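Local coordinates for A-type flavoprotein (Giardia intestinalis, PDB 2Q9U), which probably scavenges oxygen by reducing it, passing electrons from a bound FMN to a mu-oxo-diiron centre, at residues A[25-30]-A[39-44]; A[52-57]-A[141-146]; A[177-180]-A[186-189]; A[213-218]-A[245-250]. All blocks are in the same frame, centred on the assembly; numbering follows the deposited sequence.

The four contacts follow one another along the chain without interlocking. Contacts 1 and 2 share a mixed sheet: strands 39-46 and 52-54 are neighbours in it, and the centres are about 20 Å apart. Contact 2 spans from this sheet to the second mixed sheet through strand 142-147. Contact 3 closes a loop after strand 166-170 of that second sheet. Its centre is about 13 Å from that of contact 1, whose Trp-25 and Ser-39 pack on segment 177-180. Contact 4 joins two helices, its centre about 25 Å from that of contact 1. It meets contact 2 where Val-217 packs on Ile-146. Contacts 2 and 4 touch no other chain; contacts 1 and 3 lie where the diiron domain meets the second subunit.

Contact 1. Residues A[25-30]-A[39-44]; sequences WMVRIF and SSYNSY
Val-27 brings the bend at 25-30 against strand 39-46 of the metallo-beta-lactamase-like domain. The bend follows strand 17-24, the antiparallel neighbour of 39-46. Trp-25 comes first. It sets off away from the strand, and its side chain packs on Thr-288 of the second subunit. Val-27 does the touching. Its CG1 lies between its own backbone N and carbonyl carbon (chi1 65°), and this methyl faces the second segment. Val-27 CG1 is 3.7 Å from Ser-39 N and 4.2 Å from Ser-39 CB. The same CG1 is 4.1 Å from Tyr-41 OH, whose side chain runs at a slant to the valine. That hydroxyl is hydrogen-bonded to Asp-24 and Lys-58, so the methyl borders a polar group that already has partners. Ser-39 OG is hydrogen-bonded to His-176. Arg-28 starts away from the strand, but its guanidinium folds back and closes the bend. Arg-28 NH1 donates to Val-27 O at 2.7 Å, from 50° out of the carbonyl plane, and to Trp-25 O at 3.2 Å. Phe-30 points toward 39-44 and packs on Asp-89, a residue of the diiron pocket. It also meets Tyr-267 of the third subunit, which binds FMN. Phe-30 CZ stays 4.8 Å from Tyr-41 CE1.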
loop_
_atom_site.group_PDB
_atom_site.type_symbol
_atom_site.label_atom_id
_atom_site.label_comp_id
_atom_site.label_asym_id
_atom_site.label_seq_id
_atom_site.Cartn_x
_atom_site.Cartn_y
_atom_site.Cartn_z
ATOM N N TRP A 25 5.220 -16.995 -5.958
ATOM C CA TRP A 25 6.049 -16.129 -5.106
ATOM C C TRP A 25 5.439 -14.728 -4.920
ATOM O O TRP A 25 5.527 -14.139 -3.844
ATOM C CB TRP A 25 7.454 -16.012 -5.713
ATOM C CG TRP A 25 8.231 -17.329 -5.674
ATOM C CD1 TRP A 25 8.451 -18.205 -6.717
ATOM C CD2 TRP A 25 8.855 -17.911 -4.524
ATOM N NE1 TRP A 25 9.186 -19.287 -6.277
ATOM C CE2 TRP A 25 9.465 -19.117 -4.943
ATOM C CE3 TRP A 25 8.975 -17.516 -3.174
ATOM C CZ2 TRP A 25 10.184 -19.926 -4.070
ATOM C CZ3 TRP A 25 9.701 -18.331 -2.308
ATOM C CH2 TRP A 25 10.281 -19.520 -2.755
ATOM N N MET A 26 4.780 -14.216 -5.938
ATOM C CA MET A 26 4.404 -12.802 -5.957
ATOM C C MET A 26 3.002 -12.435 -5.499
ATOM O O MET A 26 2.733 -11.246 -5.221
ATOM C CB MET A 26 4.643 -12.253 -7.354
ATOM C CG MET A 26 6.112 -12.376 -7.705
ATOM S SD MET A 26 6.531 -11.604 -9.244
ATOM C CE MET A 26 5.663 -12.598 -10.382
ATOM N N VAL A 27 2.105 -13.424 -5.432
ATOM C CA VAL A 27 0.705 -13.118 -5.133
ATOM C C VAL A 27 0.591 -12.507 -3.733
ATOM O O VAL A 27 1.177 -13.021 -2.758
ATOM C CB VAL A 27 -0.273 -14.307 -5.347
ATOM C CG1 VAL A 27 -0.011 -15.484 -4.395
ATOM C CG2 VAL A 27 -1.746 -13.834 -5.248
ATOM N N ARG A 28 -0.126 -11.391 -3.648
ATOM C CA ARG A 28 -0.331 -10.717 -2.349
ATOM C C ARG A 28 -1.792 -10.539 -1.967
ATOM O O ARG A 28 -2.115 -10.409 -0.785
ATOM C CB ARG A 28 0.416 -9.366 -2.273
ATOM C CG ARG A 28 1.946 -9.514 -2.220
ATOM C CD ARG A 28 2.451 -10.141 -0.914
ATOM N NE ARG A 28 3.895 -10.390 -0.999
ATOM C CZ ARG A 28 4.457 -11.516 -1.452
ATOM N NH1 ARG A 28 3.706 -12.560 -1.801
ATOM N NH2 ARG A 28 5.785 -11.614 -1.525
ATOM N N ILE A 29 -2.661 -10.525 -2.969
ATOM C CA ILE A 29 -4.104 -10.481 -2.736
ATOM C C ILE A 29 -4.709 -11.586 -3.586
ATOM O O ILE A 29 -4.482 -11.645 -4.800
ATOM C CB ILE A 29 -4.747 -9.099 -3.085
ATOM C CG1 ILE A 29 -4.086 -7.956 -2.313
ATOM C CG2 ILE A 29 -6.292 -9.126 -2.799
ATOM C CD1 ILE A 29 -4.329 -7.979 -0.830
ATOM N N PHE A 30 -5.445 -12.484 -2.946
ATOM C CA PHE A 30 -5.975 -13.644 -3.641
ATOM C C PHE A 30 -7.424 -13.813 -3.236
ATOM O O PHE A 30 -7.725 -14.265 -2.126
ATOM C CB PHE A 30 -5.146 -14.895 -3.304
ATOM C CG PHE A 30 -5.686 -16.171 -3.908
ATOM C CD1 PHE A 30 -6.136 -16.200 -5.232
ATOM C CD2 PHE A 30 -5.785 -17.314 -3.142
ATOM C CE1 PHE A 30 -6.665 -17.383 -5.798
ATOM C CE2 PHE A 30 -6.285 -18.511 -3.684
ATOM C CZ PHE A 30 -6.727 -18.545 -5.009
ATOM N N SER A 39 1.671 -18.054 -2.249
ATOM C CA SER A 39 0.981 -19.340 -2.123
ATOM C C SER A 39 1.674 -20.292 -3.086
ATOM O O SER A 39 2.708 -19.962 -3.654
ATOM C CB SER A 39 -0.494 -19.167 -2.511
ATOM O OG SER A 39 -1.266 -20.346 -2.258
ATOM N N SER A 40 1.078 -21.461 -3.281
ATOM C CA SER A 40 1.477 -22.372 -4.366
ATOM C C SER A 40 0.219 -23.095 -4.792
ATOM O O SER A 40 -0.741 -23.165 -4.016
ATOM C CB SER A 40 2.548 -23.369 -3.912
ATOM O OG SER A 40 2.026 -24.329 -2.995
ATOM N N TYR A 41 0.231 -23.625 -6.021
ATOM C CA TYR A 41 -0.847 -24.449 -6.560
ATOM C C TYR A 41 -0.179 -25.778 -6.858
ATOM O O TYR A 41 0.543 -25.912 -7.845
ATOM C CB TYR A 41 -1.419 -23.776 -7.829
ATOM C CG TYR A 41 -1.567 -22.273 -7.583
ATOM C CD1 TYR A 41 -2.313 -21.819 -6.492
ATOM C CD2 TYR A 41 -0.960 -21.318 -8.417
ATOM C CE1 TYR A 41 -2.445 -20.450 -6.216
ATOM C CE2 TYR A 41 -1.098 -19.937 -8.150
ATOM C CZ TYR A 41 -1.832 -19.525 -7.042
ATOM O OH TYR A 41 -1.943 -18.175 -6.729
ATOM N N ASN A 42 -0.367 -26.727 -5.952
ATOM C CA ASN A 42 0.314 -27.992 -6.030
ATOM C C ASN A 42 -0.493 -28.948 -6.901
ATOM O O ASN A 42 -1.710 -29.070 -6.741
ATOM C CB ASN A 42 0.508 -28.578 -4.638
ATOM C CG ASN A 42 1.259 -27.639 -3.692
ATOM O OD1 ASN A 42 2.152 -26.881 -4.100
ATOM N ND2 ASN A 42 0.904 -27.704 -2.420
ATOM N N SER A 43 0.211 -29.583 -7.836
ATOM C CA SER A 43 -0.326 -30.605 -8.720
ATOM C C SER A 43 0.653 -31.756 -8.598
ATOM O O SER A 43 1.805 -31.517 -8.315
ATOM C CB SER A 43 -0.323 -30.095 -10.166
ATOM O OG SER A 43 -0.670 -31.148 -11.063
ATOM N N TYR A 44 0.207 -32.988 -8.839
ATOM C CA TYR A 44 1.079 -34.149 -8.608
ATOM C C TYR A 44 1.050 -35.088 -9.806
ATOM O O TYR A 44 0.013 -35.253 -10.410
ATOM C CB TYR A 44 0.663 -34.905 -7.341
ATOM C CG TYR A 44 0.770 -34.010 -6.128
ATOM C CD1 TYR A 44 2.006 -33.802 -5.506
ATOM C CD2 TYR A 44 -0.341 -33.294 -5.674
ATOM C CE1 TYR A 44 2.111 -32.928 -4.397
ATOM C CE2 TYR A 44 -0.242 -32.416 -4.588
ATOM C CZ TYR A 44 0.989 -32.241 -3.962
ATOM O OH TYR A 44 1.079 -31.383 -2.868
#

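Contact 2. Residues A[52-57]-A[141-146]; sequences TVIDSV and RTLKFI
Leu-143 lays one methyl against two side chains of strand 52-54. Its CD1 is 4.2 Å from Thr-52 CG2 and 4.4 Å from Ile-54 CD1. Those two methyls are themselves 4.0 Å apart, Thr-52 CG2 to Ile-54 CD1, so the three methyls are in mutual contact. Thr-52 and Ile-54 are two residues apart on the strand and so can reach the same leucine. Leu-143 is stretched out, with CD1 anti to its CA (chi2 178°), and this carries the methyl across to the other strand. No hydrogen bond joins the segments, and the CA atoms of Thr-52 and Leu-143 stay 10.3 Å apart. Such spacing suits facing sheets rather than paired strands. This is the inside of the beta sandwich of the metallo-beta-lactamase fold. All three touching residues are buried. The hydroxyl of Thr-52 is satisfied locally, by a hydrogen bond from OG1 to Cys-50 O. Strand 52-54 lies between strands 39-46 and 80-82 in the first sheet, and Val-82 also touches both Thr-52 and Ile-54. Strand 142-147 lies between strands 136-137 and 157-161 in the second, where Leu-143 packs on Thr-159 and Cys-161.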
loop_
_atom_site.group_PDB
_atom_site.type_symbol
_atom_site.label_atom_id
_atom_site.label_comp_id
_atom_site.label_asym_id
_atom_site.label_seq_id
_atom_site.Cartn_x
_atom_site.Cartn_y
_atom_site.Cartn_z
ATOM N N THR A 52 -0.679 -40.522 -14.327
ATOM C CA THR A 52 -1.811 -39.769 -13.800
ATOM C C THR A 52 -1.360 -38.439 -13.207
ATOM O O THR A 52 -0.358 -38.393 -12.496
ATOM C CB THR A 52 -2.561 -40.602 -12.758
ATOM O OG1 THR A 52 -3.167 -41.732 -13.416
ATOM C CG2 THR A 52 -3.649 -39.799 -12.044
ATOM N N VAL A 53 -2.107 -37.386 -13.526
ATOM C CA VAL A 53 -1.908 -36.045 -12.949
ATOM C C VAL A 53 -3.072 -35.733 -12.026
ATOM O O VAL A 53 -4.234 -35.952 -12.376
ATOM C CB VAL A 53 -1.789 -34.951 -14.028
ATOM C CG1 VAL A 53 -1.629 -33.536 -13.391
ATOM C CG2 VAL A 53 -0.607 -35.251 -14.949
ATOM N N ILE A 54 -2.735 -35.225 -10.845
ATOM C CA ILE A 54 -3.732 -34.759 -9.878
ATOM C C ILE A 54 -3.722 -33.235 -9.880
ATOM O O ILE A 54 -2.705 -32.608 -9.584
ATOM C CB ILE A 54 -3.414 -35.252 -8.449
ATOM C CG1 ILE A 54 -3.100 -36.768 -8.435
ATOM C CG2 ILE A 54 -4.554 -34.832 -7.452
ATOM C CD1 ILE A 54 -4.317 -37.655 -8.751
ATOM N N ASP A 55 -4.864 -32.667 -10.234
ATOM C CA ASP A 55 -5.102 -31.225 -10.272
ATOM C C ASP A 55 -4.321 -30.423 -11.323
ATOM O O ASP A 55 -3.372 -30.910 -11.916
ATOM C CB ASP A 55 -5.018 -30.612 -8.846
ATOM C CG ASP A 55 -6.152 -31.128 -7.936
ATOM O OD1 ASP A 55 -7.293 -31.324 -8.460
ATOM O OD2 ASP A 55 -5.895 -31.358 -6.729
ATOM N N SER A 56 -4.770 -29.195 -11.559
ATOM C CA SER A 56 -4.067 -28.273 -12.437
ATOM C C SER A 56 -3.647 -27.033 -11.620
ATOM O O SER A 56 -3.537 -27.104 -10.390
ATOM C CB SER A 56 -4.970 -27.918 -13.631
ATOM O OG SER A 56 -4.302 -27.122 -14.598
ATOM N N VAL A 57 -3.397 -25.913 -12.308
ATOM C CA VAL A 57 -2.945 -24.661 -11.673
ATOM C C VAL A 57 -3.620 -23.469 -12.371
ATOM O O VAL A 57 -4.153 -23.626 -13.468
ATOM C CB VAL A 57 -1.395 -24.443 -11.750
ATOM C CG1 VAL A 57 -0.596 -25.602 -11.075
ATOM C CG2 VAL A 57 -0.930 -24.256 -13.178
ATOM N N ARG A 141 -1.209 -49.004 -8.478
ATOM C CA ARG A 141 -2.031 -48.233 -7.547
ATOM C C ARG A 141 -3.500 -48.218 -7.971
ATOM O O ARG A 141 -3.836 -48.445 -9.135
ATOM C CB ARG A 141 -1.497 -46.789 -7.394
ATOM C CG ARG A 141 -0.065 -46.701 -6.850
ATOM C CD ARG A 141 0.441 -45.250 -6.854
ATOM N NE ARG A 141 1.875 -45.103 -6.573
ATOM C CZ ARG A 141 2.840 -45.294 -7.476
ATOM N NH1 ARG A 141 2.544 -45.726 -8.700
ATOM N NH2 ARG A 141 4.119 -45.094 -7.146
ATOM N N THR A 142 -4.373 -47.985 -7.008
ATOM C CA THR A 142 -5.751 -47.609 -7.286
ATOM C C THR A 142 -6.045 -46.264 -6.614
ATOM O O THR A 142 -5.322 -45.843 -5.694
ATOM C CB THR A 142 -6.751 -48.648 -6.785
ATOM O OG1 THR A 142 -6.699 -48.739 -5.351
ATOM C CG2 THR A 142 -6.463 -50.031 -7.405
ATOM N N LEU A 143 -7.079 -45.593 -7.095
ATOM C CA LEU A 143 -7.517 -44.311 -6.534
ATOM C C LEU A 143 -8.990 -44.347 -6.179
ATOM O O LEU A 143 -9.820 -44.863 -6.959
ATOM C CB LEU A 143 -7.272 -43.182 -7.536
ATOM C CG LEU A 143 -5.831 -42.914 -7.980
ATOM C CD1 LEU A 143 -5.828 -41.800 -9.002
ATOM C CD2 LEU A 143 -4.955 -42.569 -6.775
ATOM N N LYS A 144 -9.299 -43.812 -4.988
ATOM C CA LYS A 144 -10.661 -43.622 -4.486
ATOM C C LYS A 144 -10.940 -42.119 -4.372
ATOM O O LYS A 144 -10.004 -41.300 -4.316
ATOM C CB LYS A 144 -10.832 -44.267 -3.105
ATOM C CG LYS A 144 -10.361 -45.723 -3.040
ATOM C CD LYS A 144 -11.355 -46.668 -3.706
ATOM C CE LYS A 144 -12.541 -46.969 -2.793
ATOM N NZ LYS A 144 -13.664 -46.134 -3.219
ATOM N N PHE A 145 -12.219 -41.773 -4.278
ATOM C CA PHE A 145 -12.654 -40.390 -4.346
ATOM C C PHE A 145 -13.584 -40.127 -3.198
ATOM O O PHE A 145 -14.503 -40.889 -2.948
ATOM C CB PHE A 145 -13.297 -40.138 -5.720
ATOM C CG PHE A 145 -12.391 -40.546 -6.843
ATOM C CD1 PHE A 145 -11.358 -39.705 -7.240
ATOM C CD2 PHE A 145 -12.471 -41.836 -7.403
ATOM C CE1 PHE A 145 -10.469 -40.093 -8.244
ATOM C CE2 PHE A 145 -11.586 -42.236 -8.392
ATOM C CZ PHE A 145 -10.584 -41.373 -8.818
ATOM N N ILE A 146 -13.301 -39.068 -2.458
ATOM C CA ILE A 146 -14.083 -38.725 -1.282
ATOM C C ILE A 146 -14.697 -37.325 -1.497
ATOM O O ILE A 146 -14.005 -36.293 -1.325
ATOM C CB ILE A 146 -13.211 -38.714 -0.003
ATOM C CG1 ILE A 146 -12.520 -40.073 0.231
ATOM C CG2 ILE A 146 -14.072 -38.308 1.178
ATOM C CD1 ILE A 146 -11.357 -40.026 1.281
#

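Contact 3. Residues A[177-180]-A[186-189]; sequences YATS and ECDV
Tyr-177 swings its ring opposite its backbone N (chi1 -177°), while Cys-187 holds SG opposite its carbonyl carbon (chi1 -59°), and the two ends meet between the segments. The sulfur comes to the edge of the ring, near its plane. Cys-187 SG is 3.9 Å from Tyr-177 CE2 and 4.2 Å from Tyr-177 OH. From the ring centroid of Tyr-177 to Cys-187 SG the distance is 5.2 Å, 79° off the ring normal. This is a Cys sulfur-aromatic contact of the edge kind: SG lies beside the CE2 corner of the ring, next to the hydroxyl, and not over the pi face. One face of the same ring carries Thr-179 CG2, 3.6 Å above the plane and offset toward the rim. Thr-179 OG1 is 4.4 Å from Cys-187 SG, and its hydrogen bond is to Arg-181 N. Both segments belong to the long loop between strand 166-170 and helix 189-204 of the metallo-beta-lactamase-like domain. Asp-188 is at the N-cap position of that helix, although its side chain makes no capping bond. His-191, in the first turn of the helix, meets the Tyr-177 ring edge-to-face. Ser-180 is hydrogen-bonded to Arg-282 and Thr-288 of the second subunit, which places the loop at an interface. A water bridges the gap beside the sulfur: it is 3.0 Å from Tyr-177 OH and accepts from Asp-188 N at 2.8 Å.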
loop_
_atom_site.group_PDB
_atom_site.type_symbol
_atom_site.label_atom_id
_atom_site.label_comp_id
_atom_site.label_asym_id
_atom_site.label_seq_id
_atom_site.Cartn_x
_atom_site.Cartn_y
_atom_site.Cartn_z
ATOM N N TYR A 177 1.315 -20.415 1.353
ATOM C CA TYR A 177 2.710 -20.334 1.766
ATOM C C TYR A 177 3.632 -20.668 0.590
ATOM O O TYR A 177 3.645 -21.815 0.137
ATOM C CB TYR A 177 2.954 -21.292 2.947
ATOM C CG TYR A 177 4.346 -21.271 3.550
ATOM C CD1 TYR A 177 5.084 -20.091 3.639
ATOM C CD2 TYR A 177 4.929 -22.454 4.043
ATOM C CE1 TYR A 177 6.373 -20.084 4.217
ATOM C CE2 TYR A 177 6.187 -22.443 4.621
ATOM C CZ TYR A 177 6.906 -21.278 4.700
ATOM O OH TYR A 177 8.163 -21.310 5.268
ATOM N N ALA A 178 4.351 -19.664 0.063
ATOM C CA ALA A 178 5.315 -19.897 -1.007
ATOM C C ALA A 178 6.672 -20.263 -0.397
ATOM O O ALA A 178 7.241 -19.465 0.350
ATOM C CB ALA A 178 5.479 -18.632 -1.943
ATOM N N THR A 179 7.191 -21.436 -0.771
ATOM C CA THR A 179 8.471 -21.963 -0.271
ATOM C C THR A 179 9.002 -22.991 -1.267
ATOM O O THR A 179 8.226 -23.545 -2.051
ATOM C CB THR A 179 8.343 -22.560 1.170
ATOM O OG1 THR A 179 9.562 -23.209 1.533
ATOM C CG2 THR A 179 7.160 -23.560 1.285
ATOM N N SER A 180 10.312 -23.225 -1.258
ATOM C CA SER A 180 10.883 -24.267 -2.090
ATOM C C SER A 180 10.728 -25.621 -1.400
ATOM O O SER A 180 10.907 -26.665 -2.034
ATOM C CB SER A 180 12.362 -23.974 -2.415
ATOM O OG SER A 180 13.154 -24.012 -1.237
ATOM N N GLU A 186 10.116 -29.872 7.026
ATOM C CA GLU A 186 11.286 -29.154 6.544
ATOM C C GLU A 186 11.267 -27.653 6.815
ATOM O O GLU A 186 12.267 -26.980 6.583
ATOM C CB GLU A 186 11.499 -29.395 5.055
ATOM C CG GLU A 186 11.613 -30.887 4.698
ATOM C CD GLU A 186 11.536 -31.130 3.211
ATOM O OE1 GLU A 186 10.748 -30.452 2.524
ATOM O OE2 GLU A 186 12.278 -32.011 2.726
ATOM N N CYS A 187 10.127 -27.141 7.287
ATOM C CA CYS A 187 9.946 -25.728 7.591
ATOM C C CYS A 187 9.933 -25.552 9.096
ATOM O O CYS A 187 10.177 -26.526 9.817
ATOM C CB CYS A 187 8.616 -25.255 6.997
ATOM S SG CYS A 187 8.539 -25.476 5.219
ATOM N N ASP A 188 9.649 -24.342 9.593
ATOM C CA ASP A 188 9.273 -24.224 11.020
ATOM C C ASP A 188 7.837 -24.667 11.110
ATOM O O ASP A 188 6.968 -23.981 10.597
ATOM C CB ASP A 188 9.402 -22.787 11.576
ATOM C CG ASP A 188 10.842 -22.365 11.752
ATOM O OD1 ASP A 188 11.691 -23.232 12.075
ATOM O OD2 ASP A 188 11.133 -21.177 11.537
ATOM N N VAL A 189 7.584 -25.820 11.743
ATOM C CA VAL A 189 6.223 -26.362 11.801
ATOM C C VAL A 189 5.264 -25.396 12.469
ATOM O O VAL A 189 4.133 -25.275 12.029
ATOM C CB VAL A 189 6.176 -27.770 12.465
ATOM C CG1 VAL A 189 4.728 -28.249 12.647
ATOM C CG2 VAL A 189 6.906 -28.748 11.567
HETATM O O HOH W 1 9.071 -22.084 8.062
#

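Contact 4. Residues A[213-218]-A[245-250]; sequences KALEVA and EYDRWS
Leu-215 joins two helices of the diiron domain, 208-219 and 236-250, by resting on the backbone of the second. Its CD1 makes the closest contacts. Leu-215 CD1 is 3.7 Å from Asp-247 CA and 3.8 Å from Tyr-246 C. The same methyl is 4.1 Å from Tyr-246 CB and 3.9 Å from Ser-250 OG. It therefore settles between residues one turn apart on the helix surface. The segment axes approach to 10.6 Å. They run closer to antiparallel than parallel, at 136°. Here the two helices lie side by side, the first before and the second after strands 225-228 and 234-235 of the second mixed sheet. Only the root of Tyr-246 takes part. Its ring leads away from Leu-215, meets Phe-173 edge-to-face, and sends OH to a hydrogen bond with Phe-173 N. Asp-247 meets the methyl mainly with its backbone; its OD1, at the margin of the contact, forms a salt bridge with Lys-251. Ser-250 OG is tied back to its own helix. It donates to Asp-247 O at 2.8 Å, a bond that steadies the hydroxyl beside the methyl.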
loop_
_atom_site.group_PDB
_atom_site.type_symbol
_atom_site.label_atom_id
_atom_site.label_comp_id
_atom_site.label_asym_id
_atom_site.label_seq_id
_atom_site.Cartn_x
_atom_site.Cartn_y
_atom_site.Cartn_z
ATOM N N LYS A 213 -17.624 -34.208 8.883
ATOM C CA LYS A 213 -17.974 -35.296 7.939
ATOM C C LYS A 213 -16.725 -35.839 7.265
ATOM O O LYS A 213 -16.525 -37.053 7.154
ATOM C CB LYS A 213 -18.989 -34.803 6.879
ATOM C CG LYS A 213 -18.552 -34.821 5.357
ATOM C CD LYS A 213 -17.809 -33.518 4.797
ATOM C CE LYS A 213 -18.275 -33.079 3.422
ATOM N NZ LYS A 213 -19.647 -32.346 3.275
ATOM N N ALA A 214 -15.874 -34.917 6.826
ATOM C CA ALA A 214 -14.713 -35.259 6.050
ATOM C C ALA A 214 -13.743 -36.016 6.945
ATOM O O ALA A 214 -13.202 -37.034 6.533
ATOM C CB ALA A 214 -14.064 -33.981 5.469
ATOM N N LEU A 215 -13.554 -35.536 8.179
ATOM C CA LEU A 215 -12.658 -36.198 9.122
ATOM C C LEU A 215 -13.153 -37.605 9.496
ATOM O O LEU A 215 -12.347 -38.541 9.617
ATOM C CB LEU A 215 -12.413 -35.337 10.366
ATOM C CG LEU A 215 -11.650 -34.019 10.111
ATOM C CD1 LEU A 215 -11.608 -33.184 11.388
ATOM C CD2 LEU A 215 -10.238 -34.291 9.563
ATOM N N GLU A 216 -14.466 -37.739 9.649
ATOM C CA GLU A 216 -15.105 -39.045 9.862
ATOM C C GLU A 216 -14.689 -40.030 8.743
ATOM O O GLU A 216 -14.154 -41.106 9.020
ATOM C CB GLU A 216 -16.627 -38.883 9.945
ATOM C CG GLU A 216 -17.392 -40.043 10.601
ATOM C CD GLU A 216 -18.895 -39.762 10.791
ATOM O OE1 GLU A 216 -19.468 -38.858 10.112
ATOM O OE2 GLU A 216 -19.519 -40.466 11.636
ATOM N N VAL A 217 -14.888 -39.647 7.485
ATOM C CA VAL A 217 -14.498 -40.503 6.359
ATOM C C VAL A 217 -12.984 -40.809 6.367
ATOM O O VAL A 217 -12.576 -41.985 6.232
ATOM C CB VAL A 217 -14.945 -39.921 4.987
ATOM C CG1 VAL A 217 -14.532 -40.849 3.851
ATOM C CG2 VAL A 217 -16.460 -39.730 4.955
ATOM N N ALA A 218 -12.151 -39.775 6.532
ATOM C CA ALA A 218 -10.699 -39.976 6.575
ATOM C C ALA A 218 -10.268 -40.913 7.697
ATOM O O ALA A 218 -9.293 -41.649 7.546
ATOM C CB ALA A 218 -9.943 -38.625 6.700
ATOM N N GLU A 245 -5.696 -30.102 14.877
ATOM C CA GLU A 245 -6.268 -28.747 14.806
ATOM C C GLU A 245 -7.617 -28.733 14.073
ATOM O O GLU A 245 -8.587 -28.130 14.552
ATOM C CB GLU A 245 -5.279 -27.778 14.139
ATOM C CG GLU A 245 -5.801 -26.306 14.008
ATOM C CD GLU A 245 -5.993 -25.601 15.349
ATOM O OE1 GLU A 245 -5.343 -26.000 16.337
ATOM O OE2 GLU A 245 -6.787 -24.637 15.412
ATOM N N TYR A 246 -7.681 -29.347 12.889
ATOM C CA TYR A 246 -8.963 -29.482 12.190
ATOM C C TYR A 246 -10.018 -30.177 13.063
ATOM O O TYR A 246 -11.199 -29.788 13.085
ATOM C CB TYR A 246 -8.789 -30.277 10.900
ATOM C CG TYR A 246 -8.454 -29.492 9.673
ATOM C CD1 TYR A 246 -8.533 -28.092 9.638
ATOM C CD2 TYR A 246 -8.092 -30.163 8.503
ATOM C CE1 TYR A 246 -8.220 -27.385 8.474
ATOM C CE2 TYR A 246 -7.798 -29.483 7.349
ATOM C CZ TYR A 246 -7.860 -28.097 7.331
ATOM O OH TYR A 246 -7.567 -27.469 6.150
ATOM N N ASP A 247 -9.592 -31.208 13.778
ATOM C CA ASP A 247 -10.527 -31.944 14.651
ATOM C C ASP A 247 -11.093 -31.063 15.772
ATOM O O ASP A 247 -12.310 -31.035 15.983
ATOM C CB ASP A 247 -9.861 -33.187 15.235
ATOM C CG ASP A 247 -10.851 -34.053 16.008
ATOM O OD1 ASP A 247 -11.843 -34.479 15.386
ATOM O OD2 ASP A 247 -10.656 -34.258 17.231
ATOM N N ARG A 248 -10.216 -30.353 16.480
ATOM C CA ARG A 248 -10.650 -29.434 17.520
ATOM C C ARG A 248 -11.549 -28.370 16.921
ATOM O O ARG A 248 -12.657 -28.144 17.409
ATOM C CB ARG A 248 -9.465 -28.794 18.255
ATOM C CG ARG A 248 -8.788 -29.711 19.283
ATOM C CD ARG A 248 -7.698 -28.954 20.074
ATOM N NE ARG A 248 -6.730 -28.303 19.172
ATOM C CZ ARG A 248 -5.573 -28.838 18.786
ATOM N NH1 ARG A 248 -5.215 -30.049 19.216
ATOM N NH2 ARG A 248 -4.772 -28.170 17.960
ATOM N N TRP A 249 -11.099 -27.739 15.837
ATOM C CA TRP A 249 -11.903 -26.682 15.221
ATOM C C TRP A 249 -13.282 -27.178 14.779
ATOM O O TRP A 249 -14.284 -26.503 15.025
ATOM C CB TRP A 249 -11.159 -26.003 14.047
ATOM C CG TRP A 249 -12.107 -25.202 13.205
ATOM C CD1 TRP A 249 -12.764 -24.052 13.571
ATOM C CD2 TRP A 249 -12.548 -25.523 11.883
ATOM N NE1 TRP A 249 -13.579 -23.631 12.544
ATOM C CE2 TRP A 249 -13.476 -24.517 11.496
ATOM C CE3 TRP A 249 -12.262 -26.574 10.980
ATOM C CZ2 TRP A 249 -14.110 -24.522 10.242
ATOM C CZ3 TRP A 249 -12.905 -26.582 9.720
ATOM C CH2 TRP A 249 -13.823 -25.558 9.367
ATOM N N SER A 250 -13.348 -28.352 14.140
ATOM C CA SER A 250 -14.635 -28.904 13.669
ATOM C C SER A 250 -15.613 -29.119 14.842
ATOM O O SER A 250 -16.832 -29.123 14.646
ATOM C CB SER A 250 -14.468 -30.218 12.909
ATOM O OG SER A 250 -13.948 -31.240 13.754
#